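Local structure of Alr4995 protein (Nostoc sp., 6LRH) at residues S3-L8 against E50-D55; A70-V75 against L265-T270; A120-L125 against F166-T171. The protein is a bifunctional arginine dihydrolase and ornithine cyclodeaminase that hydrolyses the guanidinium group of arginine to give ornithine, which its cyclodeaminase activity probably turns into proline. The protein carries 1 engineered substitution. All coordinates share one frame; numbering follows the deposited sequence.

The three contacts run from the rim of the arginine-handling region to its substrate. Contact 1 is partly buried and pairs two parallel strands through backbone hydrogen bonds and a salt bridge. Contact 2 is buried; its strand 267-268 lies in the same sheet as strand 6-9, L8 N being 2.7 Å from L267 O, while strand 73-76 belongs to another sheet. Its chemistry is mostly aliphatic, with N71 reaching the bound arginine. Contact 3, also buried, is nested in the loop that contact 2 closes and touches it where A70 O lies 2.9 Å from G121 N. Here carboxylates dominate: D122 accepts a backbone amide of the facing turn, while D170 holds the ligand's guanidinium.

Contact 1 of 3, residues S3-L8 against E50-D55; sequences SRIRFL and EHAIVD
R6, F7 and L8 run parallel to I53, V54 and D55, the two short strand axes 4.5 Å apart at their closest and inclined at 28°. F7 carries the ladder on this side: its N donates to I53 O at 3.0 Å and its O accepts from D55 N at 2.8 Å. One step earlier, I53 N reaches I5 O at 2.9 Å. R6 turns its own backbone the other way, to V269 and the hydroxyl of T270.

On the face of R6, I53 and D55, the arginine stands with CG anti to the backbone N (chi1 171°), and a bend at chi3 (-49°) swings the guanidinium across the neighbouring strand. There NH1 forms a salt bridge to D55 OD2 at 2.9 Å. The grip is a single prong: OD2 is met from above the carboxylate plane, and the two flat groups are well tilted against each other. I53 CG2 sits over one face of the guanidinium, toward its rim, while I53 CD1 packs 4.0 Å from R6 CB. L8 CD1 comes alongside D55 CB, and W100 of helix 94-102 touches both residues.

The other face is apolar. The F7 ring takes the methyl of A52 at its edge, CE1 to CB 3.8 Å, and L48 of helix 34-48 packs against both F7 and V54. Two adjacent parallel strands joined through a helix that covers one of their faces make a beta-alpha-beta crossover, a unit consistent with the alpha/beta propeller of guanidino-group-modifying enzymes.

Contact 2 of 3, residues A70-V75 against L265-T270; sequences ANAGLV and LTLRVT. With ARG (arginine), chain C.
Behind the arginine site, whose wall includes A70 and N71, A70 meets T266 where the turn before strand 73-76 lies against the chain leading into strand 267-268. The A70 CA is 3.3 Å from T266 O, and the A70 backbone is also bonded to A264, an engineered alanine in place of a cysteine.

Beyond this the contact is aliphatic. L267 extends toward the turn and splits its methyls over it: CD1 is 3.6 Å from G73 O, while CD2 touches A72 CB at 4.1 Å. Farther along, V75 CG2 meets V269 CG1 at 4.1 Å, and V75 CG1 rests near V269 O. F101 of helix 94-102 packs on both V75 and L267.

N71 turns from the other segment to the ligand. With CG anti to its carbonyl carbon (chi1 -52°), OD1 accepts from NE of the bound arginine at 3.1 Å and also from R90 NH1, while ND2 donates to E118 O. Bonds at both ends of the amide fix which way round it sits. Putting a leucine here would probably strip the ligand NE and R90 of their shared acceptor and E118 O of its donor. Substrate guanidinium held by polar side chains from loops at the strand ends is characteristic of the guanidino-group-modifying fold.

Contact 3 of 3, residues A120-L125 against F166-T171; sequences AGDALL and FYHLDT. With ARG (arginine), chain C.
L169, D122 and G121 carry the junction between the chain leading into strand 123-125 and the short 3-10 turn 169-171. D122 does the polar work: its OD1 receives L169 N at 2.8 Å, the donor lying nearly in line with the C-O bond. Its OD2 takes a hydrogen from a water that also donates to Y167 O, and it is further bonded to the hydroxyl of S140. This buried carboxylate is thus held at both oxygens, and it meets the H168 ring at the edge, D122 CG 3.8 Å from H168 CD2, with the two planes 75° apart.

G121 works through its backbone. Its O accepts from D170 N at 3.0 Å, and its CA faces the ligand, 3.7 Å from NH1 of the bound arginine, where a CB would run into that nitrogen. Together with the D122 OD1 bond to L169 N, the G121 bond holds two successive amides of the turn beside the substrate pocket of this arginine dihydrolase, whose sequence family includes dimethylarginine dimethylaminohydrolase.

From the turn, D170 swings CG between its backbone N and carbonyl carbon (chi1 79°), presenting both oxygens to the guanidinium: OD2 accepts from NH1 at 2.8 Å and OD1 from NH2 at 3.0 Å. H168 ND1 stands 3.3 Å from the ligand CZ, while its other ring nitrogen, NE2, is hydrogen-bonded to E118. L169 also points toward the facing segment, with CG anti to its N (chi1 -171°), which brings CG to L124 CD1 at 4.0 Å; W133 of strand 132-136 packs against L169 too.

Contact 1 of 3, residues S3-L8 against E50-D55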
loop_
_atom_site.group_PDB
_atom_site.type_symbol
_atom_site.label_atom_id
_atom_site.label_comp_id
_atom_site.label_asym_id
_atom_site.label_seq_id
_atom_site.Cartn_x
_atom_site.Cartn_y
_atom_site.Cartn_z
ATOM N N SER A 3 -25.576 54.738 -31.539
ATOM C CA SER A 3 -24.362 54.771 -30.733
ATOM C C SER A 3 -24.691 54.941 -29.250
ATOM O O SER A 3 -23.799 55.167 -28.435
ATOM C CB SER A 3 -23.429 55.886 -31.203
ATOM O OG SER A 3 -23.894 57.154 -30.783
ATOM N N ARG A 4 -25.972 54.824 -28.907
ATOM C CA ARG A 4 -26.419 54.938 -27.520
ATOM C C ARG A 4 -26.640 53.562 -26.929
ATOM O O ARG A 4 -27.324 52.748 -27.518
ATOM C CB ARG A 4 -27.702 55.762 -27.420
ATOM C CG ARG A 4 -27.526 57.240 -27.713
ATOM C CD ARG A 4 -28.761 57.779 -28.398
ATOM N NE ARG A 4 -29.952 57.287 -27.724
ATOM C CZ ARG A 4 -30.978 56.736 -28.342
ATOM N NH1 ARG A 4 -30.972 56.618 -29.653
ATOM N NH2 ARG A 4 -32.010 56.312 -27.645
ATOM N N ILE A 5 -26.067 53.316 -25.759
ATOM C CA ILE A 5 -26.046 51.984 -25.183
ATOM C C ILE A 5 -26.996 51.854 -24.015
ATOM O O ILE A 5 -27.025 52.688 -23.143
ATOM C CB ILE A 5 -24.633 51.623 -24.755
ATOM C CG1 ILE A 5 -23.729 51.664 -25.986
ATOM C CG2 ILE A 5 -24.614 50.262 -24.129
ATOM C CD1 ILE A 5 -22.289 51.763 -25.707
ATOM N N ARG A 6 -27.785 50.796 -24.011
ATOM C CA ARG A 6 -28.865 50.662 -23.048
ATOM C C ARG A 6 -28.828 49.293 -22.364
ATOM O O ARG A 6 -28.675 48.271 -23.014
ATOM C CB ARG A 6 -30.211 50.884 -23.747
ATOM C CG ARG A 6 -31.425 50.556 -22.915
ATOM C CD ARG A 6 -32.680 50.469 -23.762
ATOM N NE ARG A 6 -32.820 51.621 -24.635
ATOM C CZ ARG A 6 -33.570 52.677 -24.359
ATOM N NH1 ARG A 6 -34.259 52.730 -23.234
ATOM N NH2 ARG A 6 -33.627 53.678 -25.216
ATOM N N PHE A 7 -28.967 49.297 -21.046
ATOM C CA PHE A 7 -28.962 48.084 -20.255
ATOM C C PHE A 7 -30.297 47.865 -19.568
ATOM O O PHE A 7 -30.984 48.804 -19.229
ATOM C CB PHE A 7 -27.857 48.124 -19.200
ATOM C CG PHE A 7 -26.475 48.051 -19.763
ATOM C CD1 PHE A 7 -25.740 49.198 -19.981
ATOM C CD2 PHE A 7 -25.905 46.841 -20.062
ATOM C CE1 PHE A 7 -24.469 49.125 -20.491
ATOM C CE2 PHE A 7 -24.648 46.764 -20.573
ATOM C CZ PHE A 7 -23.928 47.900 -20.790
ATOM N N LEU A 8 -30.649 46.610 -19.355
ATOM C CA LEU A 8 -31.787 46.286 -18.534
ATOM C C LEU A 8 -31.300 45.783 -17.187
ATOM O O LEU A 8 -30.446 44.915 -17.134
ATOM C CB LEU A 8 -32.653 45.238 -19.216
ATOM C CG LEU A 8 -33.946 44.819 -18.519
ATOM C CD1 LEU A 8 -34.895 45.986 -18.389
ATOM C CD2 LEU A 8 -34.587 43.668 -19.256
ATOM N N GLU A 50 -23.722 56.751 -15.595
ATOM C CA GLU A 50 -22.805 57.786 -16.034
ATOM C C GLU A 50 -22.217 57.464 -17.391
ATOM O O GLU A 50 -21.467 58.249 -17.933
ATOM C CB GLU A 50 -21.683 57.976 -15.017
ATOM C CG GLU A 50 -22.183 58.457 -13.681
ATOM C CD GLU A 50 -21.087 58.613 -12.664
ATOM O OE1 GLU A 50 -19.984 58.108 -12.905
ATOM O OE2 GLU A 50 -21.327 59.244 -11.620
ATOM N N HIS A 51 -22.549 56.304 -17.942
ATOM C CA HIS A 51 -21.937 55.869 -19.192
ATOM C C HIS A 51 -22.966 55.270 -20.142
ATOM O O HIS A 51 -22.682 54.997 -21.307
ATOM C CB HIS A 51 -20.827 54.861 -18.912
ATOM C CG HIS A 51 -19.714 55.405 -18.075
ATOM N ND1 HIS A 51 -19.542 55.064 -16.751
ATOM C CD2 HIS A 51 -18.716 56.268 -18.370
ATOM C CE1 HIS A 51 -18.493 55.700 -16.266
ATOM N NE2 HIS A 51 -17.973 56.436 -17.231
ATOM N N ALA A 52 -24.179 55.087 -19.653
ATOM C CA ALA A 52 -25.175 54.426 -20.465
ATOM C C ALA A 52 -26.582 54.669 -19.978
ATOM O O ALA A 52 -26.810 55.340 -18.996
ATOM C CB ALA A 52 -24.881 52.925 -20.519
ATOM N N ILE A 53 -27.525 54.113 -20.711
ATOM C CA ILE A 53 -28.928 54.147 -20.362
ATOM C C ILE A 53 -29.234 52.942 -19.498
ATOM O O ILE A 53 -28.629 51.902 -19.667
ATOM C CB ILE A 53 -29.801 54.120 -21.621
ATOM C CG1 ILE A 53 -29.248 55.074 -22.677
ATOM C CG2 ILE A 53 -31.239 54.420 -21.300
ATOM C CD1 ILE A 53 -29.901 54.911 -24.008
ATOM N N VAL A 54 -30.159 53.061 -18.562
ATOM C CA VAL A 54 -30.555 51.898 -17.810
ATOM C C VAL A 54 -32.039 51.830 -17.644
ATOM O O VAL A 54 -32.604 52.609 -16.911
ATOM C CB VAL A 54 -29.928 51.871 -16.418
ATOM C CG1 VAL A 54 -30.336 50.611 -15.690
ATOM C CG2 VAL A 54 -28.433 51.968 -16.508
ATOM N N ASP A 55 -32.663 50.879 -18.318
ATOM C CA ASP A 55 -34.066 50.541 -18.105
ATOM C C ASP A 55 -34.230 49.554 -16.957
ATOM O O ASP A 55 -33.298 48.839 -16.616
ATOM C CB ASP A 55 -34.666 49.945 -19.376
ATOM C CG ASP A 55 -35.057 50.987 -20.379
ATOM O OD1 ASP A 55 -35.086 52.172 -20.012
ATOM O OD2 ASP A 55 -35.356 50.625 -21.534
#

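Contact 2 of 3, residues A70-V75 against L265-T270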
loop_
_atom_site.group_PDB
_atom_site.type_symbol
_atom_site.label_atom_id
_atom_site.label_comp_id
_atom_site.label_asym_id
_atom_site.label_seq_id
_atom_site.Cartn_x
_atom_site.Cartn_y
_atom_site.Cartn_z
ATOM N N ALA A 70 -29.192 39.351 -16.586
ATOM C CA ALA A 70 -28.300 38.778 -17.585
ATOM C C ALA A 70 -28.836 37.477 -18.139
ATOM O O ALA A 70 -28.470 37.076 -19.237
ATOM C CB ALA A 70 -26.947 38.560 -17.013
ATOM N N ASN A 71 -29.697 36.820 -17.370
ATOM C CA ASN A 71 -30.258 35.554 -17.775
ATOM C C ASN A 71 -31.651 35.668 -18.342
ATOM O O ASN A 71 -32.335 34.677 -18.432
ATOM C CB ASN A 71 -30.327 34.569 -16.604
ATOM C CG ASN A 71 -29.016 34.399 -15.884
ATOM O OD1 ASN A 71 -28.944 34.601 -14.678
ATOM N ND2 ASN A 71 -27.978 34.017 -16.608
ATOM N N ALA A 72 -32.103 36.864 -18.683
ATOM C CA ALA A 72 -33.472 37.029 -19.151
ATOM C C ALA A 72 -33.623 36.499 -20.570
ATOM O O ALA A 72 -34.611 35.892 -20.911
ATOM C CB ALA A 72 -33.871 38.469 -19.080
ATOM N N GLY A 73 -32.623 36.736 -21.397
ATOM C CA GLY A 73 -32.608 36.173 -22.721
ATOM C C GLY A 73 -31.391 36.698 -23.421
ATOM O O GLY A 73 -30.525 37.256 -22.787
ATOM N N LEU A 74 -31.325 36.527 -24.725
ATOM C CA LEU A 74 -30.247 37.082 -25.506
ATOM C C LEU A 74 -30.802 37.943 -26.617
ATOM O O LEU A 74 -31.593 37.479 -27.422
ATOM C CB LEU A 74 -29.389 35.975 -26.087
ATOM C CG LEU A 74 -28.163 36.487 -26.831
ATOM C CD1 LEU A 74 -27.375 37.423 -25.948
ATOM C CD2 LEU A 74 -27.316 35.319 -27.260
ATOM N N VAL A 75 -30.376 39.198 -26.662
ATOM C CA VAL A 75 -30.887 40.151 -27.626
ATOM C C VAL A 75 -29.845 40.451 -28.686
ATOM O O VAL A 75 -28.706 40.726 -28.367
ATOM C CB VAL A 75 -31.297 41.468 -26.942
ATOM C CG1 VAL A 75 -31.781 42.458 -27.961
ATOM C CG2 VAL A 75 -32.352 41.229 -25.903
ATOM N N LEU A 265 -25.997 41.321 -13.217
ATOM C CA LEU A 265 -27.070 42.244 -12.889
ATOM C C LEU A 265 -27.477 43.167 -14.043
ATOM O O LEU A 265 -28.242 44.088 -13.855
ATOM C CB LEU A 265 -26.669 43.099 -11.692
ATOM C CG LEU A 265 -26.459 42.362 -10.381
ATOM C CD1 LEU A 265 -25.661 43.201 -9.407
ATOM C CD2 LEU A 265 -27.793 42.004 -9.801
ATOM N N THR A 266 -26.945 42.929 -15.230
ATOM C CA THR A 266 -27.250 43.771 -16.372
ATOM C C THR A 266 -27.495 42.909 -17.589
ATOM O O THR A 266 -27.021 41.780 -17.672
ATOM C CB THR A 266 -26.113 44.763 -16.726
ATOM O OG1 THR A 266 -24.993 44.046 -17.242
ATOM C CG2 THR A 266 -25.662 45.567 -15.532
ATOM N N LEU A 267 -28.238 43.467 -18.534
ATOM C CA LEU A 267 -28.409 42.888 -19.840
ATOM C C LEU A 267 -28.320 44.008 -20.877
ATOM O O LEU A 267 -29.079 44.964 -20.836
ATOM C CB LEU A 267 -29.738 42.156 -19.929
ATOM C CG LEU A 267 -30.112 41.531 -21.270
ATOM C CD1 LEU A 267 -29.193 40.425 -21.606
ATOM C CD2 LEU A 267 -31.529 41.031 -21.224
ATOM N N ARG A 268 -27.381 43.898 -21.798
ATOM C CA ARG A 268 -27.250 44.900 -22.827
ATOM C C ARG A 268 -28.238 44.605 -23.922
ATOM O O ARG A 268 -28.143 43.584 -24.553
ATOM C CB ARG A 268 -25.829 44.932 -23.369
ATOM C CG ARG A 268 -25.554 46.085 -24.294
ATOM C CD ARG A 268 -24.062 46.289 -24.517
ATOM N NE ARG A 268 -23.803 47.079 -25.714
ATOM C CZ ARG A 268 -22.648 47.669 -25.985
ATOM N NH1 ARG A 268 -21.648 47.571 -25.135
ATOM N NH2 ARG A 268 -22.498 48.356 -27.102
ATOM N N VAL A 269 -29.197 45.497 -24.150
ATOM C CA VAL A 269 -30.218 45.218 -25.152
ATOM C C VAL A 269 -29.973 45.950 -26.448
ATOM O O VAL A 269 -30.718 45.771 -27.399
ATOM C CB VAL A 269 -31.609 45.567 -24.659
ATOM C CG1 VAL A 269 -32.030 44.613 -23.559
ATOM C CG2 VAL A 269 -31.651 46.992 -24.197
ATOM N N THR A 270 -28.930 46.770 -26.492
ATOM C CA THR A 270 -28.517 47.401 -27.737
ATOM C C THR A 270 -27.198 46.790 -28.163
ATOM O O THR A 270 -26.141 47.145 -27.666
ATOM C CB THR A 270 -28.395 48.941 -27.609
ATOM O OG1 THR A 270 -27.577 49.285 -26.486
ATOM C CG2 THR A 270 -29.753 49.559 -27.411
HETATM N N ARG C . -29.118 32.632 -8.394
HETATM C CA ARG C . -28.901 32.806 -9.826
HETATM C C ARG C . -28.827 31.467 -10.499
HETATM O O ARG C . -28.372 30.487 -9.931
HETATM C CB ARG C . -27.627 33.607 -10.115
HETATM C CG ARG C . -27.480 33.955 -11.569
HETATM C CD ARG C . -26.155 34.542 -11.914
HETATM N NE ARG C . -26.151 35.010 -13.291
HETATM C CZ ARG C . -25.061 35.183 -14.026
HETATM N NH1 ARG C . -25.173 35.624 -15.260
HETATM N NH2 ARG C . -23.869 34.923 -13.528
HETATM O OXT ARG C . -29.226 31.344 -11.633
#

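Contact 3 of 3, residues A120-L125 against F166-T171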
loop_
_atom_site.group_PDB
_atom_site.type_symbol
_atom_site.label_atom_id
_atom_site.label_comp_id
_atom_site.label_asym_id
_atom_site.label_seq_id
_atom_site.Cartn_x
_atom_site.Cartn_y
_atom_site.Cartn_z
ATOM N N ALA A 120 -27.837 35.882 -21.925
ATOM C CA ALA A 120 -26.547 36.512 -22.145
ATOM C C ALA A 120 -25.574 36.153 -21.047
ATOM O O ALA A 120 -24.384 36.334 -21.197
ATOM C CB ALA A 120 -26.695 38.007 -22.248
ATOM N N GLY A 121 -26.100 35.655 -19.939
ATOM C CA GLY A 121 -25.290 35.058 -18.897
ATOM C C GLY A 121 -24.553 33.822 -19.359
ATOM O O GLY A 121 -23.478 33.569 -18.880
ATOM N N ASP A 122 -25.119 33.061 -20.297
ATOM C CA ASP A 122 -24.462 31.862 -20.813
ATOM C C ASP A 122 -24.048 31.969 -22.283
ATOM O O ASP A 122 -23.515 31.029 -22.843
ATOM C CB ASP A 122 -25.365 30.644 -20.615
ATOM C CG ASP A 122 -24.642 29.487 -19.907
ATOM O OD1 ASP A 122 -23.494 29.679 -19.450
ATOM O OD2 ASP A 122 -25.230 28.396 -19.771
ATOM N N ALA A 123 -24.278 33.113 -22.904
ATOM C CA ALA A 123 -23.829 33.346 -24.265
ATOM C C ALA A 123 -23.353 34.795 -24.447
ATOM O O ALA A 123 -24.052 35.726 -24.121
ATOM C CB ALA A 123 -24.925 33.014 -25.226
ATOM N N LEU A 124 -22.147 34.984 -24.959
ATOM C CA LEU A 124 -21.537 36.309 -24.943
ATOM C C LEU A 124 -20.999 36.746 -26.293
ATOM O O LEU A 124 -20.160 36.094 -26.886
ATOM C CB LEU A 124 -20.420 36.357 -23.910
ATOM C CG LEU A 124 -20.814 36.371 -22.434
ATOM C CD1 LEU A 124 -19.690 35.866 -21.591
ATOM C CD2 LEU A 124 -21.173 37.759 -21.996
ATOM N N LEU A 125 -21.493 37.875 -26.765
ATOM C CA LEU A 125 -21.094 38.415 -28.039
ATOM C C LEU A 125 -19.675 38.917 -28.041
ATOM O O LEU A 125 -19.244 39.602 -27.114
ATOM C CB LEU A 125 -22.008 39.562 -28.426
ATOM C CG LEU A 125 -23.309 39.225 -29.115
ATOM C CD1 LEU A 125 -24.155 40.467 -29.203
ATOM C CD2 LEU A 125 -22.990 38.687 -30.483
ATOM N N PHE A 166 -18.152 27.953 -11.688
ATOM C CA PHE A 166 -18.239 28.817 -12.838
ATOM C C PHE A 166 -19.233 28.239 -13.832
ATOM O O PHE A 166 -18.875 27.795 -14.915
ATOM C CB PHE A 166 -16.845 29.011 -13.432
ATOM C CG PHE A 166 -15.903 29.666 -12.480
ATOM C CD1 PHE A 166 -16.023 31.002 -12.183
ATOM C CD2 PHE A 166 -14.932 28.939 -11.829
ATOM C CE1 PHE A 166 -15.183 31.602 -11.285
ATOM C CE2 PHE A 166 -14.086 29.551 -10.921
ATOM C CZ PHE A 166 -14.223 30.877 -10.655
ATOM N N TYR A 167 -20.498 28.276 -13.434
ATOM C CA TYR A 167 -21.580 27.555 -14.086
ATOM C C TYR A 167 -22.249 28.318 -15.253
ATOM O O TYR A 167 -22.895 27.705 -16.091
ATOM C CB TYR A 167 -22.624 27.174 -13.027
ATOM C CG TYR A 167 -23.205 28.368 -12.340
ATOM C CD1 TYR A 167 -22.551 28.971 -11.278
ATOM C CD2 TYR A 167 -24.381 28.933 -12.785
ATOM C CE1 TYR A 167 -23.066 30.094 -10.674
ATOM C CE2 TYR A 167 -24.904 30.056 -12.189
ATOM C CZ TYR A 167 -24.249 30.630 -11.138
ATOM O OH TYR A 167 -24.783 31.738 -10.552
ATOM N N HIS A 168 -22.105 29.646 -15.275
ATOM C CA HIS A 168 -22.492 30.489 -16.407
ATOM C C HIS A 168 -21.270 30.985 -17.094
ATOM O O HIS A 168 -20.308 31.292 -16.438
ATOM C CB HIS A 168 -23.317 31.697 -15.976
ATOM C CG HIS A 168 -24.757 31.396 -15.753
ATOM N ND1 HIS A 168 -25.504 32.029 -14.788
ATOM C CD2 HIS A 168 -25.590 30.529 -16.363
ATOM C CE1 HIS A 168 -26.732 31.558 -14.805
ATOM N NE2 HIS A 168 -26.812 30.646 -15.755
ATOM N N LEU A 169 -21.318 31.104 -18.410
ATOM C CA LEU A 169 -20.174 31.568 -19.164
ATOM C C LEU A 169 -19.679 32.915 -18.679
ATOM O O LEU A 169 -18.502 33.166 -18.673
ATOM C CB LEU A 169 -20.505 31.640 -20.638
ATOM C CG LEU A 169 -19.331 31.919 -21.561
ATOM C CD1 LEU A 169 -18.282 30.835 -21.463
ATOM C CD2 LEU A 169 -19.778 32.086 -22.980
ATOM N N ASP A 170 -20.568 33.780 -18.231
ATOM C CA ASP A 170 -20.165 35.134 -17.920
ATOM C C ASP A 170 -19.513 35.269 -16.548
ATOM O O ASP A 170 -19.240 36.361 -16.111
ATOM C CB ASP A 170 -21.361 36.075 -18.055
ATOM C CG ASP A 170 -22.309 36.047 -16.855
ATOM O OD1 ASP A 170 -22.196 35.193 -15.964
ATOM O OD2 ASP A 170 -23.211 36.902 -16.815
ATOM N N THR A 171 -19.276 34.150 -15.876
ATOM C CA THR A 171 -18.547 34.136 -14.608
ATOM C C THR A 171 -17.038 33.902 -14.791
ATOM O O THR A 171 -16.255 34.072 -13.861
ATOM C CB THR A 171 -19.095 33.058 -13.659
ATOM O OG1 THR A 171 -18.896 31.764 -14.220
ATOM C CG2 THR A 171 -20.558 33.265 -13.413
HETATM N N ARG C . -29.118 32.632 -8.394
HETATM C CA ARG C . -28.901 32.806 -9.826
HETATM C C ARG C . -28.827 31.467 -10.499
HETATM O O ARG C . -28.372 30.487 -9.931
HETATM C CB ARG C . -27.627 33.607 -10.115
HETATM C CG ARG C . -27.480 33.955 -11.569
HETATM C CD ARG C . -26.155 34.542 -11.914
HETATM N NE ARG C . -26.151 35.010 -13.291
HETATM C CZ ARG C . -25.061 35.183 -14.026
HETATM N NH1 ARG C . -25.173 35.624 -15.260
HETATM N NH2 ARG C . -23.869 34.923 -13.528
HETATM O OXT ARG C . -29.226 31.344 -11.633
HETATM O O HOH W 1 -24.060 26.389 -18.449
#